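Local coordinates for protein guanylate kinase (Stenotrophomonas maltophilia, PDB 6WCT) that catalyses transfer of a phosphate from ATP to GMP, giving GDP and ADP, and probably serves to recycle GMP, at residues L24-A29 against Q122-V127; F87-W92 against K98-Q103. All coordinates share one frame; numbering follows the deposited sequence.

Interaction 1 of 2, residues L24-A29 against Q122-V127. With 5GP (guanosine-5'-monophosphate), chain E.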
loop_
_atom_site.group_PDB
_atom_site.type_symbol
_atom_site.label_atom_id
_atom_site.label_comp_id
_atom_site.label_asym_id
_atom_site.label_seq_id
_atom_site.Cartn_x
_atom_site.Cartn_y
_atom_site.Cartn_z
ATOM N N LEU A 24 -2.151 -8.501 -10.612
ATOM C CA LEU A 24 -1.850 -7.650 -11.749
ATOM C C LEU A 24 -1.510 -6.253 -11.257
ATOM O O LEU A 24 -2.262 -5.664 -10.473
ATOM C CB LEU A 24 -3.032 -7.612 -12.716
ATOM C CG LEU A 24 -2.814 -6.980 -14.088
ATOM C CD1 LEU A 24 -1.589 -7.612 -14.785
ATOM C CD2 LEU A 24 -4.065 -7.177 -14.937
ATOM N N TYR A 25 -0.359 -5.757 -11.675
ATOM C CA TYR A 25 0.157 -4.444 -11.304
ATOM C C TYR A 25 0.227 -3.565 -12.536
ATOM O O TYR A 25 0.568 -4.044 -13.622
ATOM C CB TYR A 25 1.553 -4.561 -10.683
ATOM C CG TYR A 25 1.570 -5.363 -9.410
ATOM C CD1 TYR A 25 1.293 -4.765 -8.188
ATOM C CD2 TYR A 25 1.795 -6.731 -9.433
ATOM C CE1 TYR A 25 1.303 -5.493 -7.018
ATOM C CE2 TYR A 25 1.792 -7.472 -8.264
ATOM C CZ TYR A 25 1.548 -6.844 -7.060
ATOM O OH TYR A 25 1.528 -7.568 -5.887
ATOM N N ILE A 26 -0.131 -2.287 -12.382
ATOM C CA ILE A 26 0.056 -1.301 -13.438
ATOM C C ILE A 26 0.908 -0.174 -12.884
ATOM O O ILE A 26 0.598 0.370 -11.820
ATOM C CB ILE A 26 -1.275 -0.738 -13.971
ATOM C CG1 ILE A 26 -2.152 -1.848 -14.530
ATOM C CG2 ILE A 26 -1.006 0.295 -15.069
ATOM C CD1 ILE A 26 -3.448 -1.331 -15.131
ATOM N N VAL A 27 1.973 0.172 -13.601
ATOM C CA VAL A 27 2.780 1.348 -13.286
ATOM C C VAL A 27 2.740 2.246 -14.520
ATOM O O VAL A 27 3.215 1.857 -15.596
ATOM C CB VAL A 27 4.233 1.004 -12.915
ATOM C CG1 VAL A 27 4.994 2.286 -12.622
ATOM C CG2 VAL A 27 4.297 0.044 -11.754
ATOM N N ALA A 28 2.169 3.440 -14.366
ATOM C CA ALA A 28 2.047 4.382 -15.460
ATOM C C ALA A 28 2.861 5.630 -15.166
ATOM O O ALA A 28 3.045 6.019 -14.010
ATOM C CB ALA A 28 0.612 4.789 -15.678
ATOM N N ALA A 29 3.283 6.280 -16.225
ATOM C CA ALA A 29 4.090 7.488 -16.154
ATOM C C ALA A 29 4.269 8.001 -17.568
ATOM O O ALA A 29 4.385 7.192 -18.498
ATOM C CB ALA A 29 5.457 7.201 -15.530
ATOM N N GLN A 122 -5.438 5.031 -20.801
ATOM C CA GLN A 122 -6.468 4.358 -21.587
ATOM C C GLN A 122 -6.376 2.859 -21.390
ATOM O O GLN A 122 -7.386 2.182 -21.189
ATOM C CB GLN A 122 -6.319 4.699 -23.066
ATOM C CG GLN A 122 -6.445 6.148 -23.414
ATOM C CD GLN A 122 -6.050 6.402 -24.851
ATOM O OE1 GLN A 122 -6.902 6.611 -25.711
ATOM N NE2 GLN A 122 -4.741 6.367 -25.123
ATOM N N GLY A 123 -5.158 2.319 -21.472
ATOM C CA GLY A 123 -4.975 0.906 -21.212
ATOM C C GLY A 123 -5.333 0.535 -19.787
ATOM O O GLY A 123 -6.026 -0.460 -19.557
ATOM N N ALA A 124 -4.916 1.362 -18.816
ATOM C CA ALA A 124 -5.217 1.071 -17.413
ATOM C C ALA A 124 -6.716 0.967 -17.171
ATOM O O ALA A 124 -7.162 0.147 -16.364
ATOM C CB ALA A 124 -4.642 2.141 -16.495
ATOM N N GLN A 125 -7.500 1.832 -17.823
ATOM C CA GLN A 125 -8.949 1.787 -17.670
ATOM C C GLN A 125 -9.524 0.492 -18.219
ATOM O O GLN A 125 -10.424 -0.099 -17.611
ATOM C CB GLN A 125 -9.592 2.982 -18.361
ATOM C CG GLN A 125 -9.337 4.277 -17.636
ATOM C CD GLN A 125 -10.241 5.374 -18.129
ATOM O OE1 GLN A 125 -10.992 5.196 -19.100
ATOM N NE2 GLN A 125 -10.186 6.521 -17.461
ATOM N N GLN A 126 -9.050 0.050 -19.389
ATOM C CA GLN A 126 -9.523 -1.234 -19.911
ATOM C C GLN A 126 -9.155 -2.365 -18.965
ATOM O O GLN A 126 -9.949 -3.284 -18.749
ATOM C CB GLN A 126 -8.976 -1.514 -21.311
ATOM C CG GLN A 126 -9.356 -0.484 -22.355
ATOM C CD GLN A 126 -8.597 -0.674 -23.659
ATOM O OE1 GLN A 126 -8.350 -1.806 -24.089
ATOM N NE2 GLN A 126 -8.244 0.436 -24.308
ATOM N N VAL A 127 -7.954 -2.318 -18.386
ATOM C CA VAL A 127 -7.538 -3.398 -17.499
ATOM C C VAL A 127 -8.376 -3.398 -16.231
ATOM O O VAL A 127 -8.788 -4.462 -15.751
ATOM C CB VAL A 127 -6.032 -3.306 -17.174
ATOM C CG1 VAL A 127 -5.667 -4.347 -16.138
ATOM C CG2 VAL A 127 -5.188 -3.516 -18.425
HETATM P P 5GP E . 6.386 5.627 -25.501
HETATM O O1P 5GP E . 7.287 4.430 -25.330
HETATM O O2P 5GP E . 7.056 6.982 -25.276
HETATM O O3P 5GP E . 5.630 5.663 -26.806
HETATM O "O5'" 5GP E . 5.232 5.500 -24.437
HETATM C "C5'" 5GP E . 4.032 6.230 -24.587
HETATM C "C4'" 5GP E . 3.016 5.760 -23.591
HETATM O "O4'" 5GP E . 2.462 4.497 -24.043
HETATM C "C3'" 5GP E . 3.585 5.494 -22.184
HETATM O "O3'" 5GP E . 2.695 5.994 -21.194
HETATM C "C2'" 5GP E . 3.580 3.975 -22.091
HETATM O "O2'" 5GP E . 3.462 3.461 -20.783
HETATM C "C1'" 5GP E . 2.368 3.640 -22.940
HETATM N N9 5GP E . 2.332 2.259 -23.392
HETATM C C8 5GP E . 3.407 1.420 -23.525
HETATM N N7 5GP E . 3.066 0.179 -23.752
HETATM C C5 5GP E . 1.681 0.207 -23.785
HETATM C C6 5GP E . 0.747 -0.833 -23.938
HETATM O O6 5GP E . 1.000 -2.027 -24.085
HETATM N N1 5GP E . -0.560 -0.382 -23.860
HETATM C C2 5GP E . -0.929 0.924 -23.652
HETATM N N2 5GP E . -2.240 1.185 -23.576
HETATM N N3 5GP E . -0.053 1.913 -23.508
HETATM C C4 5GP E . 1.219 1.488 -23.577
#
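Strand 24-28, through Leu24 and Ile26, faces helix 122-127, through Ala124 and Val127, with the two axes running nearly antiparallel at 162° and 9.9 Å apart. Ile26 and Ala124 mark the closest approach of the backbones, their CA atoms 7.0 Å from each other, a spacing that the small side chain of Ala124 allows. With CD1 extended away from its own strand (chi2 -177°), Ile26 reaches the helix by its terminal methyl. That methyl lies 3.8 Å from Ala124 CA and also meets Val127 tip to tip, Ile26 CD1 to Val127 CB being 3.8 Å. One helical turn separates Ala124 from Val127, which puts both on the same side of the helix, and CD1 touches each of them. Leu24 adds a second branched chain, crossing Val127 at a slant; Leu24 CD2 and Val127 CG1, at 3.5 Å, are tighter than ordinary van der Waals contact.

In the P-loop NTPase fold, a parallel sheet is covered by helices, and strand 24-28 is its middle strand, leading at Ala29 into the Walker A loop. Val115 and Leu117 of a neighbouring strand also touch Leu24, so the apolar layer continues across the sheet. No hydrogen bond joins the two segments, and branched aliphatic residues suit a face buried between sheet and helix. At the GMP pocket, the ligand approaches both segments: Gly123 CA lies 3.6 Å from 5GP N2, where a side chain would collide with the base, and Ala29 O is 3.4 Å from 5GP O3'. Asp120, a GMP-binding residue, accepts a hydrogen bond from Gly123 N.

Interaction 2 of 2, residues F87-W92 against K98-Q103. With 5GP (guanosine-5'-monophosphate), chain E.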
loop_
_atom_site.group_PDB
_atom_site.type_symbol
_atom_site.label_atom_id
_atom_site.label_comp_id
_atom_site.label_asym_id
_atom_site.label_seq_id
_atom_site.Cartn_x
_atom_site.Cartn_y
_atom_site.Cartn_z
ATOM N N PHE A 87 -5.143 -8.906 -28.317
ATOM C CA PHE A 87 -4.733 -7.970 -27.272
ATOM C C PHE A 87 -5.623 -8.044 -26.033
ATOM O O PHE A 87 -6.851 -7.937 -26.128
ATOM C CB PHE A 87 -4.703 -6.546 -27.818
ATOM C CG PHE A 87 -3.586 -6.319 -28.779
ATOM C CD1 PHE A 87 -2.271 -6.447 -28.374
ATOM C CD2 PHE A 87 -3.857 -6.003 -30.103
ATOM C CE1 PHE A 87 -1.242 -6.250 -29.265
ATOM C CE2 PHE A 87 -2.837 -5.806 -30.998
ATOM C CZ PHE A 87 -1.523 -5.936 -30.584
ATOM N N PHE A 88 -4.981 -8.201 -24.873
ATOM C CA PHE A 88 -5.660 -8.064 -23.586
ATOM C C PHE A 88 -6.248 -6.663 -23.424
ATOM O O PHE A 88 -7.408 -6.496 -23.028
ATOM C CB PHE A 88 -4.651 -8.391 -22.479
ATOM C CG PHE A 88 -5.184 -8.274 -21.082
ATOM C CD1 PHE A 88 -6.118 -9.171 -20.597
ATOM C CD2 PHE A 88 -4.688 -7.297 -20.227
ATOM C CE1 PHE A 88 -6.587 -9.064 -19.295
ATOM C CE2 PHE A 88 -5.145 -7.188 -18.924
ATOM C CZ PHE A 88 -6.097 -8.071 -18.456
ATOM N N GLU A 89 -5.450 -5.648 -23.726
ATOM C CA GLU A 89 -5.880 -4.271 -23.860
ATOM C C GLU A 89 -5.050 -3.659 -24.971
ATOM O O GLU A 89 -3.930 -4.101 -25.247
ATOM C CB GLU A 89 -5.709 -3.454 -22.561
ATOM C CG GLU A 89 -4.253 -3.312 -22.042
ATOM C CD GLU A 89 -3.379 -2.313 -22.822
ATOM O OE1 GLU A 89 -2.151 -2.550 -22.954
ATOM O OE2 GLU A 89 -3.904 -1.299 -23.309
ATOM N N HIS A 90 -5.599 -2.640 -25.608
ATOM C CA HIS A 90 -4.832 -1.924 -26.609
ATOM C C HIS A 90 -5.433 -0.544 -26.722
ATOM O O HIS A 90 -6.589 -0.322 -26.362
ATOM C CB HIS A 90 -4.826 -2.653 -27.954
ATOM C CG HIS A 90 -6.139 -2.603 -28.667
ATOM N ND1 HIS A 90 -7.143 -3.513 -28.429
ATOM C CD2 HIS A 90 -6.615 -1.748 -29.604
ATOM C CE1 HIS A 90 -8.181 -3.229 -29.199
ATOM N NE2 HIS A 90 -7.886 -2.163 -29.921
ATOM N N ALA A 91 -4.623 0.390 -27.192
ATOM C CA ALA A 91 -5.095 1.757 -27.248
ATOM C C ALA A 91 -4.291 2.528 -28.277
ATOM O O ALA A 91 -3.142 2.200 -28.582
ATOM C CB ALA A 91 -5.010 2.425 -25.876
ATOM N N TRP A 92 -4.919 3.574 -28.782
ATOM C CA TRP A 92 -4.297 4.534 -29.675
ATOM C C TRP A 92 -3.614 5.556 -28.788
ATOM O O TRP A 92 -4.281 6.355 -28.124
ATOM C CB TRP A 92 -5.360 5.166 -30.571
ATOM C CG TRP A 92 -4.867 6.029 -31.696
ATOM C CD1 TRP A 92 -4.912 7.387 -31.761
ATOM C CD2 TRP A 92 -4.266 5.586 -32.927
ATOM N NE1 TRP A 92 -4.379 7.822 -32.957
ATOM C CE2 TRP A 92 -3.972 6.736 -33.687
ATOM C CE3 TRP A 92 -3.940 4.329 -33.452
ATOM C CZ2 TRP A 92 -3.373 6.670 -34.950
ATOM C CZ3 TRP A 92 -3.345 4.265 -34.710
ATOM C CH2 TRP A 92 -3.070 5.430 -35.442
ATOM N N LYS A 98 -0.639 0.886 -29.267
ATOM C CA LYS A 98 0.077 0.229 -28.187
ATOM C C LYS A 98 -0.816 -0.873 -27.635
ATOM O O LYS A 98 -2.042 -0.751 -27.637
ATOM C CB LYS A 98 0.453 1.214 -27.069
ATOM C CG LYS A 98 1.463 2.279 -27.473
ATOM C CD LYS A 98 2.865 1.904 -27.047
ATOM C CE LYS A 98 3.891 2.800 -27.720
ATOM N NZ LYS A 98 4.020 4.109 -27.039
ATOM N N GLY A 99 -0.200 -1.963 -27.191
ATOM C CA GLY A 99 -0.983 -3.091 -26.738
ATOM C C GLY A 99 -0.254 -4.156 -25.942
ATOM O O GLY A 99 0.918 -4.474 -26.185
ATOM N N THR A 100 -0.978 -4.729 -24.987
ATOM C CA THR A 100 -0.524 -5.872 -24.212
ATOM C C THR A 100 -1.138 -7.114 -24.836
ATOM O O THR A 100 -2.367 -7.240 -24.879
ATOM C CB THR A 100 -0.971 -5.764 -22.754
ATOM O OG1 THR A 100 -0.453 -4.571 -22.162
ATOM C CG2 THR A 100 -0.498 -6.968 -21.975
ATOM N N ALA A 101 -0.294 -8.023 -25.321
ATOM C CA ALA A 101 -0.808 -9.244 -25.919
ATOM C C ALA A 101 -1.455 -10.108 -24.853
ATOM O O ALA A 101 -0.958 -10.212 -23.726
ATOM C CB ALA A 101 0.299 -10.040 -26.617
ATOM N N ARG A 102 -2.577 -10.726 -25.231
ATOM C CA ARG A 102 -3.284 -11.637 -24.347
ATOM C C ARG A 102 -2.338 -12.685 -23.781
ATOM O O ARG A 102 -2.364 -12.977 -22.582
ATOM C CB ARG A 102 -4.410 -12.310 -25.135
ATOM C CG ARG A 102 -5.641 -12.631 -24.342
ATOM C CD ARG A 102 -6.793 -13.064 -25.251
ATOM N NE ARG A 102 -7.366 -11.944 -25.993
ATOM C CZ ARG A 102 -8.158 -11.017 -25.466
ATOM N NH1 ARG A 102 -8.477 -11.063 -24.180
ATOM N NH2 ARG A 102 -8.629 -10.036 -26.226
ATOM N N GLN A 103 -1.473 -13.242 -24.635
ATOM C CA GLN A 103 -0.510 -14.270 -24.253
ATOM C C GLN A 103 0.518 -13.788 -23.233
ATOM O O GLN A 103 1.257 -14.618 -22.694
ATOM C CB GLN A 103 0.206 -14.800 -25.505
HETATM P P 5GP E . 6.386 5.627 -25.501
HETATM O O1P 5GP E . 7.287 4.430 -25.330
HETATM O O2P 5GP E . 7.056 6.982 -25.276
HETATM O O3P 5GP E . 5.630 5.663 -26.806
HETATM O "O5'" 5GP E . 5.232 5.500 -24.437
HETATM C "C5'" 5GP E . 4.032 6.230 -24.587
HETATM C "C4'" 5GP E . 3.016 5.760 -23.591
HETATM O "O4'" 5GP E . 2.462 4.497 -24.043
HETATM C "C3'" 5GP E . 3.585 5.494 -22.184
HETATM O "O3'" 5GP E . 2.695 5.994 -21.194
HETATM C "C2'" 5GP E . 3.580 3.975 -22.091
HETATM O "O2'" 5GP E . 3.462 3.461 -20.783
HETATM C "C1'" 5GP E . 2.368 3.640 -22.940
HETATM N N9 5GP E . 2.332 2.259 -23.392
HETATM C C8 5GP E . 3.407 1.420 -23.525
HETATM N N7 5GP E . 3.066 0.179 -23.752
HETATM C C5 5GP E . 1.681 0.207 -23.785
HETATM C C6 5GP E . 0.747 -0.833 -23.938
HETATM O O6 5GP E . 1.000 -2.027 -24.085
HETATM N N1 5GP E . -0.560 -0.382 -23.860
HETATM C C2 5GP E . -0.929 0.924 -23.652
HETATM N N2 5GP E . -2.240 1.185 -23.576
HETATM N N3 5GP E . -0.053 1.913 -23.508
HETATM C C4 5GP E . 1.219 1.488 -23.577
HETATM O O HOH W 1 -9.598 -9.165 -22.472
#
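The Phe87 ring turns its edge to the neighbouring strand, with Thr100 C and O and Ala101 N near its plane, and Phe78 stacks with it from outside the hairpin. The Arg102 guanidinium carries the Phe87 carbonyl and the Phe88 backbone over one face; a water sits at its edge, in plane, 2.8 Å from Arg102 NH1. Arg102 NE bonds to Gly85 O, while NH1 forms a salt bridge with Glu106.

Strands 87-93 and 96-101 form an antiparallel beta hairpin in which Ala91 and Lys98 are a hydrogen-bonded pair, with Ala91 N to Lys98 O at 2.9 Å. His90 faces Gly99 as a non-hydrogen-bonded pair, and the missing side chain of Gly99 makes room for the Phe87 ring, with which a CB would clash. Between Phe87 and Glu89 the register slips by one residue, a beta bulge; here Phe88 N bonds to Thr100 O.

Glu89, Ala91, Lys98 and Thr100 project from the face that receives GMP. With CG between the backbone N and carbonyl (chi1 62°) and a second bend at chi2, Glu89 folds its carboxylate toward Thr100 and the guanine. Thr100 OG1 donates to the anti lone pair of Glu89 OE1 at 2.8 Å, and the same oxygen receives 5GP N1, also at 2.8 Å. Glu89 OE2 takes 5GP N2 at 3.0 Å. The aliphatic part of Lys98 lies flat over one face of the guanine, CB 3.6 Å from 5GP C4, and its amine heads toward the phosphate, though its exact place in the model is doubtful.

Two carboxylate oxygens facing two N-H donors read the guanine edge, and the Thr100 hydroxyl, which also borders the pocket beside 5GP O6, gives OE1 a second donor and probably fixes the turn of the carboxylate.

From the N terminus, the chain first lays down strand 24-28 at the centre of the parallel core sheet; interaction 1 comes only when helix 121-130 packs on it, after strands 49-51 and 114-117 have joined the sheet, closing a loop of more than ninety residues. Within that loop lies interaction 2, a short hairpin closure between 87-92 and 98-103 in the separate mixed sheet, so the two contacts nest without crossing. Helix 121-130 also joins them directly: Gln126 NE2 probably bonds to His90 O, and Gln122 NE2 to Trp92 O, each through an amide side chain reaching a strand carbonyl. The core and the GMP-binding sheet are thus tied together, and the nucleotide touches both contacts.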